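Side-chain contacts in uncharacterized protein Tm1679 (Thermotoga maritima, PDB 3H3E), which is of unknown function but binds zinc in a metallo-beta-lactamase fold and may act as a metal-dependent hydrolase or a transferase: residues Y72-G77 with P234-G239; D94-G99 with R156-E161. The protein carries 2 engineered substitutions. All coordinates share one frame; numbering follows the deposited sequence.

Contact 1: residues Y72-G77 with P234-G239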
ATOM      1  N   TYR A  72       9.738   7.383   1.490  1.00 18.15           N
ATOM      2  CA  TYR A  72       9.556   8.299   2.623  1.00 16.31           C
ATOM      3  C   TYR A  72       8.088   8.501   3.043  1.00 17.37           C
ATOM      4  O   TYR A  72       7.797   8.599   4.220  1.00 25.50           O
ATOM      5  CB  TYR A  72      10.183   9.663   2.283  1.00 17.37           C
ATOM      6  CG  TYR A  72       9.367  10.455   1.293  1.00 16.26           C
ATOM      7  CD1 TYR A  72       8.554  11.502   1.706  1.00 26.32           C
ATOM      8  CD2 TYR A  72       9.372  10.125  -0.047  1.00 16.78           C
ATOM      9  CE1 TYR A  72       7.782  12.210   0.805  1.00 25.45           C
ATOM     10  CE2 TYR A  72       8.606  10.822  -0.954  1.00 23.35           C
ATOM     11  CZ  TYR A  72       7.813  11.862  -0.523  1.00 29.73           C
ATOM     12  OH  TYR A  72       7.056  12.560  -1.438  1.00 37.51           O
ATOM     13  N   ASP A  73       7.176   8.574   2.076  1.00 14.77           N
ATOM     14  CA  ASP A  73       5.765   8.832   2.348  1.00 10.38           C
ATOM     15  C   ASP A  73       5.028   7.595   2.868  1.00 23.76           C
ATOM     16  O   ASP A  73       3.833   7.658   3.138  1.00 31.27           O
ATOM     17  CB  ASP A  73       5.038   9.429   1.116  1.00 19.36           C
ATOM     18  CG  ASP A  73       5.180   8.573  -0.144  1.00 29.15           C
ATOM     19  OD1 ASP A  73       6.312   8.166  -0.437  1.00 28.96           O
ATOM     20  OD2 ASP A  73       4.171   8.291  -0.845  1.00 38.79           O
ATOM     21  N   HIS A  74       5.738   6.477   3.013  1.00 21.30           N
ATOM     22  CA  HIS A  74       5.133   5.243   3.518  1.00 18.27           C
ATOM     23  C   HIS A  74       5.820   4.756   4.773  1.00 20.69           C
ATOM     24  O   HIS A  74       5.189   4.193   5.659  1.00 25.95           O
ATOM     25  CB  HIS A  74       5.123   4.156   2.434  1.00 17.91           C
ATOM     26  CG  HIS A  74       4.329   4.548   1.231  1.00 17.84           C
ATOM     27  ND1 HIS A  74       3.091   4.015   0.951  1.00 11.78           N
ATOM     28  CD2 HIS A  74       4.562   5.482   0.277  1.00 26.20           C
ATOM     29  CE1 HIS A  74       2.612   4.580  -0.145  1.00 26.91           C
ATOM     30  NE2 HIS A  74       3.484   5.479  -0.572  1.00 28.63           N
ATOM     31  N   ALA A  75       7.117   5.004   4.863  1.00 20.33           N
ATOM     32  CA  ALA A  75       7.894   4.533   6.000  1.00 16.73           C
ATOM     33  C   ALA A  75       8.256   5.657   6.981  1.00 20.59           C
ATOM     34  O   ALA A  75       8.898   5.413   7.996  1.00 28.36           O
ATOM     35  CB  ALA A  75       9.154   3.832   5.506  1.00  7.73           C
ATOM     36  N   GLY A  76       7.822   6.881   6.695  1.00 15.99           N
ATOM     37  CA  GLY A  76       8.291   8.034   7.434  1.00  9.23           C
ATOM     38  C   GLY A  76       7.766   8.180   8.843  1.00 23.72           C
ATOM     39  O   GLY A  76       8.485   8.611   9.733  1.00 26.51           O
ATOM     40  N   GLY A  77       6.504   7.839   9.054  1.00 19.71           N
ATOM     41  CA  GLY A  77       5.921   7.938  10.373  1.00 13.97           C
ATOM     42  C   GLY A  77       6.487   6.927  11.345  1.00 22.85           C
ATOM     43  O   GLY A  77       6.165   6.953  12.524  1.00 30.79           O
ATOM     44  N   PRO A 234      -9.581   3.742  -4.071  1.00 28.16           N
ATOM     45  CA  PRO A 234      -8.284   4.229  -4.559  1.00 24.84           C
ATOM     46  C   PRO A 234      -7.780   5.436  -3.777  1.00 26.26           C
ATOM     47  O   PRO A 234      -8.480   6.446  -3.697  1.00 38.33           O
ATOM     48  CB  PRO A 234      -8.589   4.635  -6.010  1.00 25.37           C
ATOM     49  CG  PRO A 234     -10.056   4.307  -6.243  1.00 22.80           C
ATOM     50  CD  PRO A 234     -10.690   4.231  -4.900  1.00 24.43           C
ATOM     51  N   CYS A 235      -6.575   5.339  -3.229  1.00 23.58           N
ATOM     52  CA  CYS A 235      -6.034   6.396  -2.382  1.00 27.23           C
ATOM     53  C   CYS A 235      -4.725   6.957  -2.914  1.00 29.66           C
ATOM     54  O   CYS A 235      -4.199   6.449  -3.894  1.00 33.57           O
ATOM     55  CB  CYS A 235      -5.769   5.839  -0.990  1.00 25.06           C
ATOM     56  SG  CYS A 235      -7.097   4.892  -0.297  1.00 34.88           S
ATOM     57  N   HIS A 236      -4.209   8.001  -2.261  1.00 28.15           N
ATOM     58  CA  HIS A 236      -2.789   8.353  -2.356  1.00 25.92           C
ATOM     59  C   HIS A 236      -2.355   8.642  -3.795  1.00 29.61           C
ATOM     60  O   HIS A 236      -2.914   9.529  -4.453  1.00 30.02           O
ATOM     61  CB  HIS A 236      -1.954   7.218  -1.730  1.00 25.19           C
ATOM     62  CG  HIS A 236      -0.509   7.553  -1.517  1.00 24.74           C
ATOM     63  ND1 HIS A 236      -0.083   8.792  -1.089  1.00 18.56           N
ATOM     64  CD2 HIS A 236       0.610   6.795  -1.651  1.00 27.11           C
ATOM     65  CE1 HIS A 236       1.239   8.786  -0.990  1.00 27.61           C
ATOM     66  NE2 HIS A 236       1.685   7.588  -1.328  1.00 23.87           N
ATOM     67  N   CYS A 237      -1.382   7.883  -4.297  1.00 46.14           N
ATOM     68  CA  CYS A 237      -0.846   8.122  -5.645  1.00 57.12           C
ATOM     69  C   CYS A 237      -1.863   8.090  -6.808  1.00 55.87           C
ATOM     70  O   CYS A 237      -1.655   8.738  -7.830  1.00 56.66           O
ATOM     71  CB  CYS A 237       0.409   7.261  -5.975  1.00105.97           C
ATOM     72  SG  CYS A 237       0.874   5.782  -4.970  1.00 67.48           S
ATOM     73  N   THR A 238      -2.967   7.375  -6.634  1.00 47.49           N
ATOM     74  CA  THR A 238      -3.824   6.987  -7.755  1.00 35.71           C
ATOM     75  C   THR A 238      -4.090   8.054  -8.830  1.00 39.77           C
ATOM     76  O   THR A 238      -3.731   7.864  -9.984  1.00 45.76           O
ATOM     77  CB  THR A 238      -5.131   6.354  -7.266  1.00 29.81           C
ATOM     78  OG1 THR A 238      -4.829   5.302  -6.339  1.00 22.04           O
ATOM     79  CG2 THR A 238      -5.897   5.778  -8.439  1.00 33.96           C
ATOM     80  N   GLY A 239      -4.722   9.161  -8.471  1.00 38.51           N
ATOM     81  CA  GLY A 239      -4.928  10.229  -9.431  1.00 34.10           C
ATOM     82  C   GLY A 239      -6.366  10.437  -9.860  1.00 46.08           C
ATOM     83  O   GLY A 239      -7.083   9.478 -10.114  1.00 51.98           O
TER
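D73, H74 and H236 bring three polar atoms together at the zinc site, where helix 72-75 faces the turn after strand 231-235. D73 has its CG between the backbone N and the carbonyl carbon (chi1 55°), which sends OD2 toward that turn. OD2 meets H236 NE2 at 2.6 Å, at the edge of the imidazole and near its plane, in a weak contact bent to 128° at the hydrogen. H74 and H236 approach from opposite directions, H74 NE2 lying 2.9 Å from H236 NE2, again weak and bent. The two contacts cannot both be hydrogen bonds in one protonation state, since H236 NE2 would have to donate and accept at once. The imidazole planes lie obliquely, 69° apart. The other ring nitrogens have partners of their own: H74 ND1 is hydrogen-bonded to D43 OD2, and H236 ND1 to D21 OD1. A type II' turn from C235 to T238 presents H236; C235 O receives both T238 N (3.1 Å) and T238 OG1 (2.8 Å) from the same face of its plane, and T238 OG1 also pairs with F207 N. Disulfides C235-C257 and C237-C180 tie this turn to two other parts of the same chain. With each ND1 held by an aspartate, both NE2 atoms face the same vacant point as D73 OD2, which, with the HxHxDH motif, is consistent with a second, unfilled metal position.

Contact 2: residues D94-G99 with R156-E161; sequences DQKYSG and RKDLFE
K96 and D158, the closest pair of residues along the two backbones, have CA atoms 7.7 Å apart, because strand 147-150 lies between strands 95-98 and 155-157 in a small antiparallel sheet. Side chains therefore make the contact. The chain of K96 runs extended and then bends at its last torsion (chi4 -68°), which brings NZ to D158 OD2 at 2.9 Å in a salt bridge that uses the syn lone pair of OD2. Lysine and aspartate cross at about a right angle, and K96 CD lies 3.5 Å from the same D158 OD2. The ammonium has a second carboxylate in D162, its stronger partner. D158 is held from its own segment as well: OD1 accepts from F160 N at 2.9 Å with an angle of 151° at the hydrogen, closing an Asx turn, and the donor stands 49° out of the carboxylate plane. In this turn OD2 also lies over one face of the F160 ring, offset toward the rim. K96 NZ comes within 3.8 Å of F160 CD2, approaching obliquely. F160 then stacks on the zinc ligand H182 and meets F147 edge-to-face. A buried lysine is thus paired with two aspartates, which would offset its charge, while one carboxylate, through its two oxygens, links that lysine to the turn carrying an aromatic ring of the zinc site's second shell.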
ATOM      1  N   ASP A  94      17.628  -0.400   0.707  1.00 22.87           N
ATOM      2  CA  ASP A  94      18.378   0.314  -0.322  1.00 19.72           C
ATOM      3  C   ASP A  94      17.834   1.717  -0.433  1.00 18.02           C
ATOM      4  O   ASP A  94      16.657   1.945  -0.228  1.00 26.03           O
ATOM      5  CB  ASP A  94      18.274  -0.400  -1.665  1.00 25.29           C
ATOM      6  CG  ASP A  94      18.860  -1.793  -1.629  1.00 33.08           C
ATOM      7  OD1 ASP A  94      19.706  -2.051  -0.755  1.00 31.90           O
ATOM      8  OD2 ASP A  94      18.479  -2.630  -2.474  1.00 44.71           O
ATOM      9  N   GLN A  95      18.696   2.668  -0.744  1.00 25.19           N
ATOM     10  CA  GLN A  95      18.314   4.066  -0.655  1.00 24.78           C
ATOM     11  C   GLN A  95      17.666   4.534  -1.938  1.00 23.26           C
ATOM     12  O   GLN A  95      18.277   4.518  -2.995  1.00 33.75           O
ATOM     13  CB  GLN A  95      19.510   4.938  -0.240  1.00 30.32           C
ATOM     14  CG  GLN A  95      19.885   4.799   1.264  1.00 74.87           C
ATOM     15  CD  GLN A  95      18.670   4.806   2.241  1.00 62.81           C
ATOM     16  OE1 GLN A  95      17.568   5.244   1.900  1.00 60.42           O
ATOM     17  NE2 GLN A  95      18.893   4.321   3.462  1.00 62.86           N
ATOM     18  N   LYS A  96      16.405   4.932  -1.835  1.00 21.77           N
ATOM     19  CA  LYS A  96      15.587   5.202  -3.007  1.00 14.86           C
ATOM     20  C   LYS A  96      15.690   6.642  -3.454  1.00 22.79           C
ATOM     21  O   LYS A  96      15.663   7.555  -2.633  1.00 29.54           O
ATOM     22  CB  LYS A  96      14.132   4.865  -2.722  1.00 15.70           C
ATOM     23  CG  LYS A  96      13.831   3.386  -2.604  1.00 25.58           C
ATOM     24  CD  LYS A  96      12.337   3.144  -2.795  1.00 34.01           C
ATOM     25  CE  LYS A  96      11.940   1.715  -2.494  1.00 32.97           C
ATOM     26  NZ  LYS A  96      12.499   0.770  -3.483  1.00 34.40           N
ATOM     27  N   TYR A  97      15.810   6.835  -4.763  1.00 25.49           N
ATOM     28  CA  TYR A  97      15.798   8.164  -5.357  1.00 22.23           C
ATOM     29  C   TYR A  97      14.656   8.309  -6.336  1.00 26.69           C
ATOM     30  O   TYR A  97      14.199   7.343  -6.945  1.00 29.48           O
ATOM     31  CB  TYR A  97      17.117   8.480  -6.053  1.00 17.92           C
ATOM     32  CG  TYR A  97      18.228   8.808  -5.089  1.00 25.73           C
ATOM     33  CD1 TYR A  97      18.884   7.808  -4.384  1.00 26.37           C
ATOM     34  CD2 TYR A  97      18.618  10.122  -4.878  1.00 30.71           C
ATOM     35  CE1 TYR A  97      19.900   8.114  -3.497  1.00 30.11           C
ATOM     36  CE2 TYR A  97      19.629  10.437  -3.993  1.00 30.26           C
ATOM     37  CZ  TYR A  97      20.266   9.433  -3.307  1.00 34.02           C
ATOM     38  OH  TYR A  97      21.280   9.757  -2.434  1.00 45.98           O
ATOM     39  N   SER A  98      14.186   9.534  -6.474  1.00 28.13           N
ATOM     40  CA  SER A  98      13.135   9.815  -7.419  1.00 24.86           C
ATOM     41  C   SER A  98      13.585  10.985  -8.273  1.00 26.55           C
ATOM     42  O   SER A  98      13.384  12.139  -7.922  1.00 31.03           O
ATOM     43  CB  SER A  98      11.844  10.129  -6.696  1.00 20.73           C
ATOM     44  OG  SER A  98      10.830  10.333  -7.650  1.00 38.33           O
ATOM     45  N   GLY A  99      14.203  10.674  -9.404  1.00 23.54           N
ATOM     46  CA  GLY A  99      14.954  11.664 -10.120  1.00 12.73           C
ATOM     47  C   GLY A  99      16.248  11.828  -9.355  1.00 16.85           C
ATOM     48  O   GLY A  99      16.925  10.849  -9.046  1.00 19.08           O
ATOM     49  N   ARG A 156      21.253   2.216  -9.662  1.00 36.91           N
ATOM     50  CA  ARG A 156      20.525   1.493 -10.696  1.00 39.78           C
ATOM     51  C   ARG A 156      19.110   2.044 -10.805  1.00 39.73           C
ATOM     52  O   ARG A 156      18.671   2.824  -9.972  1.00 50.66           O
ATOM     53  CB  ARG A 156      20.464  -0.001 -10.361  1.00 42.72           C
ATOM     54  CG  ARG A 156      21.814  -0.690 -10.247  1.00 44.74           C
ATOM     55  CD  ARG A 156      22.486  -0.814 -11.604  1.00 50.01           C
ATOM     56  NE  ARG A 156      23.813  -1.421 -11.512  1.00 52.74           N
ATOM     57  CZ  ARG A 156      24.942  -0.747 -11.304  1.00 52.18           C
ATOM     58  NH1 ARG A 156      24.930   0.575 -11.164  1.00 50.22           N
ATOM     59  NH2 ARG A 156      26.089  -1.400 -11.232  1.00 49.00           N
ATOM     60  N   LYS A 157      18.390   1.628 -11.833  1.00 33.21           N
ATOM     61  CA  LYS A 157      16.971   1.929 -11.930  1.00 27.27           C
ATOM     62  C   LYS A 157      16.230   1.101 -10.875  1.00 26.29           C
ATOM     63  O   LYS A 157      16.688   0.028 -10.498  1.00 31.38           O
ATOM     64  CB  LYS A 157      16.479   1.611 -13.343  1.00 26.02           C
ATOM     65  CG  LYS A 157      15.220   2.330 -13.743  1.00 34.58           C
ATOM     66  CD  LYS A 157      15.458   3.750 -14.246  1.00 31.73           C
ATOM     67  CE  LYS A 157      14.113   4.480 -14.339  1.00 35.77           C
ATOM     68  NZ  LYS A 157      14.193   5.863 -14.881  1.00 48.18           N
ATOM     69  N   ASP A 158      15.103   1.594 -10.377  1.00 29.22           N
ATOM     70  CA  ASP A 158      14.412   0.928  -9.266  1.00 24.83           C
ATOM     71  C   ASP A 158      13.226   0.112  -9.766  1.00 27.04           C
ATOM     72  O   ASP A 158      12.290   0.675 -10.350  1.00 31.12           O
ATOM     73  CB  ASP A 158      13.927   1.972  -8.252  1.00 27.46           C
ATOM     74  CG  ASP A 158      13.472   1.358  -6.933  1.00 26.91           C
ATOM     75  OD1 ASP A 158      13.495   0.121  -6.787  1.00 26.10           O
ATOM     76  OD2 ASP A 158      13.083   2.124  -6.032  1.00 27.57           O
ATOM     77  N   LEU A 159      13.258  -1.205  -9.540  1.00 20.84           N
ATOM     78  CA  LEU A 159      12.160  -2.082  -9.958  1.00 22.07           C
ATOM     79  C   LEU A 159      11.249  -2.460  -8.788  1.00 24.78           C
ATOM     80  O   LEU A 159      10.275  -3.201  -8.942  1.00 28.61           O
ATOM     81  CB  LEU A 159      12.687  -3.342 -10.646  1.00 26.97           C
ATOM     82  CG  LEU A 159      13.586  -3.230 -11.891  1.00 28.97           C
ATOM     83  CD1 LEU A 159      13.343  -4.442 -12.752  1.00 27.05           C
ATOM     84  CD2 LEU A 159      13.344  -1.978 -12.709  1.00 27.43           C
ATOM     85  N   PHE A 160      11.582  -1.942  -7.617  1.00 21.61           N
ATOM     86  CA  PHE A 160      10.764  -2.117  -6.431  1.00 17.96           C
ATOM     87  C   PHE A 160      10.689  -3.557  -5.965  1.00 19.00           C
ATOM     88  O   PHE A 160       9.622  -4.082  -5.663  1.00 25.93           O
ATOM     89  CB  PHE A 160       9.395  -1.482  -6.628  1.00 13.31           C
ATOM     90  CG  PHE A 160       9.463  -0.002  -6.789  1.00 11.22           C
ATOM     91  CD1 PHE A 160       9.671   0.561  -8.031  1.00 18.98           C
ATOM     92  CD2 PHE A 160       9.374   0.832  -5.693  1.00 18.73           C
ATOM     93  CE1 PHE A 160       9.764   1.947  -8.179  1.00 21.83           C
ATOM     94  CE2 PHE A 160       9.461   2.217  -5.835  1.00 16.28           C
ATOM     95  CZ  PHE A 160       9.653   2.770  -7.070  1.00 16.37           C
ATOM     96  N   GLU A 161      11.859  -4.177  -5.883  1.00 22.59           N
ATOM     97  CA  GLU A 161      11.985  -5.522  -5.359  1.00 23.02           C
ATOM     98  C   GLU A 161      11.567  -5.558  -3.892  1.00 20.49           C
ATOM     99  O   GLU A 161      11.457  -6.635  -3.295  1.00 23.76           O
ATOM    100  CB  GLU A 161      13.425  -5.999  -5.497  1.00 26.17           C
ATOM    101  CG  GLU A 161      13.997  -5.905  -6.889  1.00 29.84           C
ATOM    102  CD  GLU A 161      13.542  -7.032  -7.787  1.00 51.59           C
ATOM    103  OE1 GLU A 161      12.633  -7.799  -7.390  1.00 58.00           O
ATOM    104  OE2 GLU A 161      14.096  -7.154  -8.902  1.00 63.96           O
TER

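In the fold
The two contacts approach one zinc site from different sides, with centres about 16 Å apart and nearest atoms about 7 Å apart, so they do not touch. The bound zinc is held by H69, H71 and H182. In contact 1 the side chain of H74 lies about 4 Å from the zinc ion; in contact 2 the side chain of F160 lies about 5 Å from the bound zinc ion. F160 also packs near both H71 and H182. Residues 72-77 directly follow the first two ligands in sequence, and contact 2 is nested within the chain loop that contact 1 closes. The three polar side chains of contact 1 could serve a second metal, as in dinuclear relatives, whereas contact 2 belongs to the wall beside the occupied site.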